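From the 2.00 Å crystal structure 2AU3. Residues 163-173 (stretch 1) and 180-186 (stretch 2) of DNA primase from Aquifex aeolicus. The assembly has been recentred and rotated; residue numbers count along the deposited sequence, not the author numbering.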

ATOM      1  N   LEU A 163      12.861  17.698  13.215  1.00 27.02           N
ATOM      2  CA  LEU A 163      12.475  17.102  11.946  1.00 25.92           C
ATOM      3  C   LEU A 163      11.544  18.016  11.144  1.00 25.77           C
ATOM      4  O   LEU A 163      11.098  17.635  10.073  1.00 25.71           O
ATOM      5  N   LEU A 164      11.250  19.209  11.660  1.00 25.04           N
ATOM      6  CA  LEU A 164      10.262  20.097  11.018  1.00 25.15           C
ATOM      7  C   LEU A 164      10.690  20.535   9.619  1.00 25.50           C
ATOM      8  O   LEU A 164       9.935  20.456   8.654  1.00 24.92           O
ATOM      9  N   GLU A 165      11.914  20.997   9.518  1.00 25.87           N
ATOM     10  CA  GLU A 165      12.421  21.515   8.260  1.00 27.32           C
ATOM     11  C   GLU A 165      12.489  20.404   7.197  1.00 26.39           C
ATOM     12  O   GLU A 165      12.056  20.591   6.063  1.00 26.10           O
ATOM     13  N   ALA A 166      12.975  19.228   7.577  1.00 25.63           N
ATOM     14  CA  ALA A 166      12.889  18.078   6.679  1.00 24.39           C
ATOM     15  C   ALA A 166      11.449  17.782   6.279  1.00 23.95           C
ATOM     16  O   ALA A 166      11.174  17.544   5.103  1.00 24.57           O
ATOM     17  N   TYR A 167      10.536  17.774   7.252  1.00 23.73           N
ATOM     18  CA  TYR A 167       9.154  17.393   6.965  1.00 22.95           C
ATOM     19  C   TYR A 167       8.494  18.352   5.976  1.00 23.89           C
ATOM     20  O   TYR A 167       7.651  17.942   5.176  1.00 22.75           O
ATOM     21  N   LEU A 168       8.897  19.628   6.032  1.00 24.84           N
ATOM     22  CA  LEU A 168       8.352  20.678   5.163  1.00 25.52           C
ATOM     23  C   LEU A 168       8.604  20.402   3.692  1.00 26.49           C
ATOM     24  O   LEU A 168       7.806  20.784   2.848  1.00 26.84           O
ATOM     25  N   GLU A 169       9.709  19.722   3.385  1.00 27.19           N
ATOM     26  CA  GLU A 169       9.969  19.258   2.029  1.00 27.87           C
ATOM     27  C   GLU A 169       8.917  18.275   1.473  1.00 27.34           C
ATOM     28  O   GLU A 169       8.880  18.051   0.264  1.00 27.23           O
ATOM     29  N   THR A 170       8.095  17.677   2.337  1.00 26.34           N
ATOM     30  CA  THR A 170       7.046  16.734   1.862  1.00 25.81           C
ATOM     31  C   THR A 170       5.785  17.436   1.376  1.00 25.68           C
ATOM     32  O   THR A 170       4.982  16.838   0.657  1.00 25.62           O
ATOM     33  N   LYS A 171       5.613  18.688   1.800  1.00 25.51           N
ATOM     34  CA  LYS A 171       4.393  19.468   1.559  1.00 26.70           C
ATOM     35  C   LYS A 171       3.140  18.908   2.255  1.00 25.75           C
ATOM     36  O   LYS A 171       2.002  19.213   1.864  1.00 24.85           O
ATOM     37  N   ASN A 172       3.360  18.097   3.285  1.00 25.59           N
ATOM     38  CA  ASN A 172       2.270  17.572   4.091  1.00 25.81           C
ATOM     39  C   ASN A 172       1.869  18.546   5.172  1.00 26.74           C
ATOM     40  O   ASN A 172       0.984  18.263   5.979  1.00 26.33           O
ATOM     41  N   LEU A 173       2.541  19.691   5.174  1.00 28.72           N
ATOM     42  CA  LEU A 173       2.291  20.787   6.110  1.00 30.41           C
ATOM     43  C   LEU A 173       2.053  22.097   5.361  1.00 31.72           C
ATOM     44  O   LEU A 173       2.886  22.519   4.564  1.00 31.82           O
ATOM     45  N   VAL A 180       3.741  29.458  11.333  1.00 34.84           N
ATOM     46  CA  VAL A 180       2.589  28.719  11.882  1.00 33.29           C
ATOM     47  C   VAL A 180       2.136  27.684  10.864  1.00 32.15           C
ATOM     48  O   VAL A 180       2.129  27.958   9.665  1.00 31.27           O
ATOM     49  N   TYR A 181       1.747  26.503  11.347  1.00 30.68           N
ATOM     50  CA  TYR A 181       1.514  25.366  10.469  1.00 29.59           C
ATOM     51  C   TYR A 181       0.145  24.698  10.660  1.00 28.24           C
ATOM     52  O   TYR A 181      -0.389  24.612  11.774  1.00 27.10           O
ATOM     53  N   ARG A 182      -0.426  24.264   9.548  1.00 26.43           N
ATOM     54  CA  ARG A 182      -1.620  23.453   9.571  1.00 25.46           C
ATOM     55  C   ARG A 182      -1.382  22.143   8.819  1.00 23.56           C
ATOM     56  O   ARG A 182      -0.932  22.125   7.676  1.00 22.87           O
ATOM     57  N   ASP A 183      -1.693  21.053   9.493  1.00 21.95           N
ATOM     58  CA  ASP A 183      -1.540  19.724   8.950  1.00 20.93           C
ATOM     59  C   ASP A 183      -2.487  19.590   7.777  1.00 19.73           C
ATOM     60  O   ASP A 183      -3.680  19.809   7.917  1.00 18.76           O
ATOM     61  N   LEU A 184      -1.953  19.212   6.629  1.00 20.01           N
ATOM     62  CA  LEU A 184      -2.778  18.949   5.457  1.00 19.93           C
ATOM     63  C   LEU A 184      -3.894  17.913   5.746  1.00 19.88           C
ATOM     64  O   LEU A 184      -5.010  18.021   5.229  1.00 20.22           O
ATOM     65  N   PHE A 185      -3.590  16.954   6.608  1.00 18.71           N
ATOM     66  CA  PHE A 185      -4.490  15.844   6.901  1.00 18.41           C
ATOM     67  C   PHE A 185      -5.362  16.055   8.140  1.00 18.48           C
ATOM     68  O   PHE A 185      -6.077  15.132   8.562  1.00 18.95           O
ATOM     69  N   LEU A 186      -5.323  17.264   8.704  1.00 17.46           N
ATOM     70  CA  LEU A 186      -6.063  17.580   9.937  1.00 18.11           C
ATOM     71  C   LEU A 186      -7.470  16.979   9.966  1.00 17.98           C
ATOM     72  O   LEU A 186      -8.226  17.139   9.019  1.00 18.14           O
TER

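Packing of residues 180-186 of the A. aeolicus DNA primase against residues 163-173, which comprise a helix, the turn that follows it and a short extended end. Together the two stretches bury 403 Å² of surface. Val180 opens the second stretch out of reach of the first. Tyr181 makes the largest contact: CA to CB points toward the first stretch, and chi1 in the m well (-56°) carries the ring in among three leucines. Its CE2 lies 3.9 Å from Leu164 CD2, its CE1 3.6 Å from Leu168 CD2, and its CB 4.0 Å from Leu173 CG. Leu164 (t, p) and Leu168 (m, t) sit one helical turn apart and both point toward the tyrosine, so their methyl groups reach the same ring; with Leu173 CD2 they approach it obliquely. Arg182 turns away, with chi1 and chi2 both t, and meets the first stretch through its backbone, where its O is 3.8 Å from Leu173 C.

Asp183 pairs with Leu173 in an antiparallel, non-hydrogen-bonded bridge, CA to CA 4.9 Å. Their side chains lie on the same face of the sheet, and Leu173, with chi1 off-well at -127° and chi2 p, brings CD1 to 3.9 Å from Asp183 CA. The carboxylate of Asp183 (chi1 t) serves both its own turn and the neighbouring stretch: OD1 accepts from Phe185 N at 2.9 Å and from water 1 at 2.9 Å, while OD2 is satisfied elsewhere in the structure. Water 1 also hydrogen-bonds Tyr167 OH at 2.7 Å, linking the carboxylate to a tyrosine that makes no direct contact with the second stretch.

Leu184 supplies the direct hydrogen bond between the stretches, its N donating to Asn172 O at 3.2 Å with an angle of 159°. Its side chain (t, p) points toward the first stretch and sets CD2 4.0 Å from Lys171 O. Phe185 starts out sideways, but with chi1 m the end of its ring comes nearer, placing CE2 3.5 Å from Asn172 OD1, which lies at the ring edge near its plane. Asn172 (chi1 m) is steadied from its own side: its N donates to Thr170 OG1 at 3.3 Å, and its ND2 makes a weak hydrogen bond to Tyr167 OH, also at 3.3 Å. Leu186 closes the Asp183-Leu186 type I turn, its N donating to Asp183 O at 3.1 Å, and its side chain remains out of reach of the first stretch.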

ATOM      1  CB  LEU A 163      11.788  15.755  12.191  1.00 25.39           C
ATOM      2  CG  LEU A 163      12.639  14.601  12.746  1.00 24.18           C
ATOM      3  CD1 LEU A 163      11.773  13.363  13.046  1.00 21.80           C
ATOM      4  CD2 LEU A 163      13.742  14.255  11.785  1.00 23.59           C
ATOM      5  CB  LEU A 164      10.017  21.325  11.875  1.00 25.17           C
ATOM      6  CG  LEU A 164       8.990  22.323  11.338  1.00 26.83           C
ATOM      7  CD1 LEU A 164       7.638  21.615  11.010  1.00 24.71           C
ATOM      8  CD2 LEU A 164       8.779  23.446  12.339  1.00 27.06           C
ATOM      9  CB  GLU A 165      13.790  22.171   8.462  1.00 28.42           C
ATOM     10  CG  GLU A 165      13.759  23.385   9.374  1.00 34.40           C
ATOM     11  CD  GLU A 165      13.834  23.039  10.863  1.00 42.46           C
ATOM     12  OE1 GLU A 165      13.919  21.834  11.217  1.00 44.87           O
ATOM     13  OE2 GLU A 165      13.806  23.988  11.690  1.00 45.02           O
ATOM     14  CB  ALA A 166      13.508  16.870   7.298  1.00 23.87           C
ATOM     15  CB  TYR A 167       8.304  17.243   8.240  1.00 22.22           C
ATOM     16  CG  TYR A 167       6.984  16.519   7.964  1.00 19.99           C
ATOM     17  CD1 TYR A 167       6.985  15.195   7.514  1.00 18.79           C
ATOM     18  CD2 TYR A 167       5.754  17.168   8.093  1.00 20.75           C
ATOM     19  CE1 TYR A 167       5.798  14.508   7.225  1.00 17.66           C
ATOM     20  CE2 TYR A 167       4.545  16.488   7.794  1.00 19.92           C
ATOM     21  CZ  TYR A 167       4.595  15.144   7.359  1.00 15.28           C
ATOM     22  OH  TYR A 167       3.439  14.446   7.083  1.00 17.45           O
ATOM     23  CB  LEU A 168       8.925  22.061   5.551  1.00 25.88           C
ATOM     24  CG  LEU A 168       8.371  22.701   6.837  1.00 25.17           C
ATOM     25  CD1 LEU A 168       9.234  23.887   7.337  1.00 26.07           C
ATOM     26  CD2 LEU A 168       6.891  23.122   6.673  1.00 26.68           C
ATOM     27  CB  GLU A 169      11.368  18.623   1.920  1.00 28.72           C
ATOM     28  CG  GLU A 169      12.527  19.596   2.128  1.00 32.25           C
ATOM     29  CD  GLU A 169      12.739  20.537   0.949  1.00 36.95           C
ATOM     30  OE1 GLU A 169      12.408  20.150  -0.199  1.00 37.78           O
ATOM     31  OE2 GLU A 169      13.233  21.667   1.172  1.00 39.42           O
ATOM     32  CB  THR A 170       6.635  15.722   2.940  1.00 25.53           C
ATOM     33  OG1 THR A 170       6.080  16.417   4.065  1.00 23.53           O
ATOM     34  CG2 THR A 170       7.852  14.963   3.498  1.00 25.06           C
ATOM     35  CB  LYS A 171       4.151  19.698   0.054  1.00 26.78           C
ATOM     36  CG  LYS A 171       5.261  20.502  -0.621  1.00 31.50           C
ATOM     37  CD  LYS A 171       6.046  19.634  -1.568  1.00 35.50           C
ATOM     38  CE  LYS A 171       6.041  20.201  -2.967  1.00 38.00           C
ATOM     39  NZ  LYS A 171       5.404  19.235  -3.901  1.00 38.94           N
ATOM     40  CB  ASN A 172       2.635  16.212   4.693  1.00 25.01           C
ATOM     41  CG  ASN A 172       2.746  15.136   3.649  1.00 24.39           C
ATOM     42  OD1 ASN A 172       1.965  15.097   2.703  1.00 22.54           O
ATOM     43  ND2 ASN A 172       3.733  14.279   3.794  1.00 20.42           N
ATOM     44  CB  LEU A 173       3.506  20.968   7.011  1.00 30.61           C
ATOM     45  CG  LEU A 173       3.253  20.959   8.502  1.00 31.60           C
ATOM     46  CD1 LEU A 173       2.386  19.780   8.849  1.00 32.50           C
ATOM     47  CD2 LEU A 173       4.578  20.944   9.259  1.00 28.67           C
ATOM     48  CB  VAL A 180       1.408  29.645  12.240  1.00 33.41           C
ATOM     49  CG1 VAL A 180       0.207  28.820  12.704  1.00 33.61           C
ATOM     50  CG2 VAL A 180       1.816  30.659  13.326  1.00 32.71           C
ATOM     51  CB  TYR A 181       2.655  24.348  10.596  1.00 29.81           C
ATOM     52  CG  TYR A 181       4.012  24.956  10.319  1.00 31.74           C
ATOM     53  CD1 TYR A 181       4.454  25.160   9.006  1.00 32.85           C
ATOM     54  CD2 TYR A 181       4.833  25.388  11.364  1.00 31.55           C
ATOM     55  CE1 TYR A 181       5.690  25.754   8.746  1.00 32.59           C
ATOM     56  CE2 TYR A 181       6.070  25.986  11.108  1.00 31.65           C
ATOM     57  CZ  TYR A 181       6.495  26.149   9.793  1.00 33.45           C
ATOM     58  OH  TYR A 181       7.717  26.738   9.518  1.00 36.02           O
ATOM     59  CB  ARG A 182      -2.810  24.210   8.980  1.00 25.67           C
ATOM     60  CG  ARG A 182      -4.128  23.468   9.127  1.00 29.44           C
ATOM     61  CD  ARG A 182      -5.333  24.305   8.738  1.00 33.16           C
ATOM     62  NE  ARG A 182      -5.682  24.128   7.340  1.00 39.29           N
ATOM     63  CZ  ARG A 182      -5.583  25.062   6.411  1.00 42.98           C
ATOM     64  NH1 ARG A 182      -5.127  26.270   6.710  1.00 44.23           N
ATOM     65  NH2 ARG A 182      -5.940  24.781   5.165  1.00 46.83           N
ATOM     66  CB  ASP A 183      -1.939  18.716  10.025  1.00 20.18           C
ATOM     67  CG  ASP A 183      -1.690  17.272   9.617  1.00 19.61           C
ATOM     68  OD1 ASP A 183      -1.299  17.002   8.450  1.00 17.38           O
ATOM     69  OD2 ASP A 183      -1.877  16.340  10.415  1.00 18.81           O
ATOM     70  CB  LEU A 184      -1.893  18.464   4.304  1.00 20.89           C
ATOM     71  CG  LEU A 184      -2.556  18.050   2.984  1.00 21.19           C
ATOM     72  CD1 LEU A 184      -3.217  19.264   2.310  1.00 20.00           C
ATOM     73  CD2 LEU A 184      -1.552  17.368   2.037  1.00 21.03           C
ATOM     74  CB  PHE A 185      -3.667  14.571   7.042  1.00 18.14           C
ATOM     75  CG  PHE A 185      -2.950  14.214   5.799  1.00 17.91           C
ATOM     76  CD1 PHE A 185      -3.632  13.603   4.755  1.00 17.47           C
ATOM     77  CD2 PHE A 185      -1.619  14.556   5.623  1.00 19.20           C
ATOM     78  CE1 PHE A 185      -2.986  13.303   3.572  1.00 18.00           C
ATOM     79  CE2 PHE A 185      -0.955  14.248   4.427  1.00 16.64           C
ATOM     80  CZ  PHE A 185      -1.636  13.623   3.415  1.00 17.14           C
ATOM     81  CB  LEU A 186      -6.135  19.100  10.165  1.00 17.40           C
ATOM     82  CG  LEU A 186      -6.709  19.568  11.500  1.00 19.02           C
ATOM     83  CD1 LEU A 186      -5.857  19.047  12.667  1.00 19.90           C
ATOM     84  CD2 LEU A 186      -6.750  21.097  11.529  1.00 20.73           C
TER
HETATM   85  O   HOH W   1       1.165  15.725   7.718  1.00 18.55           O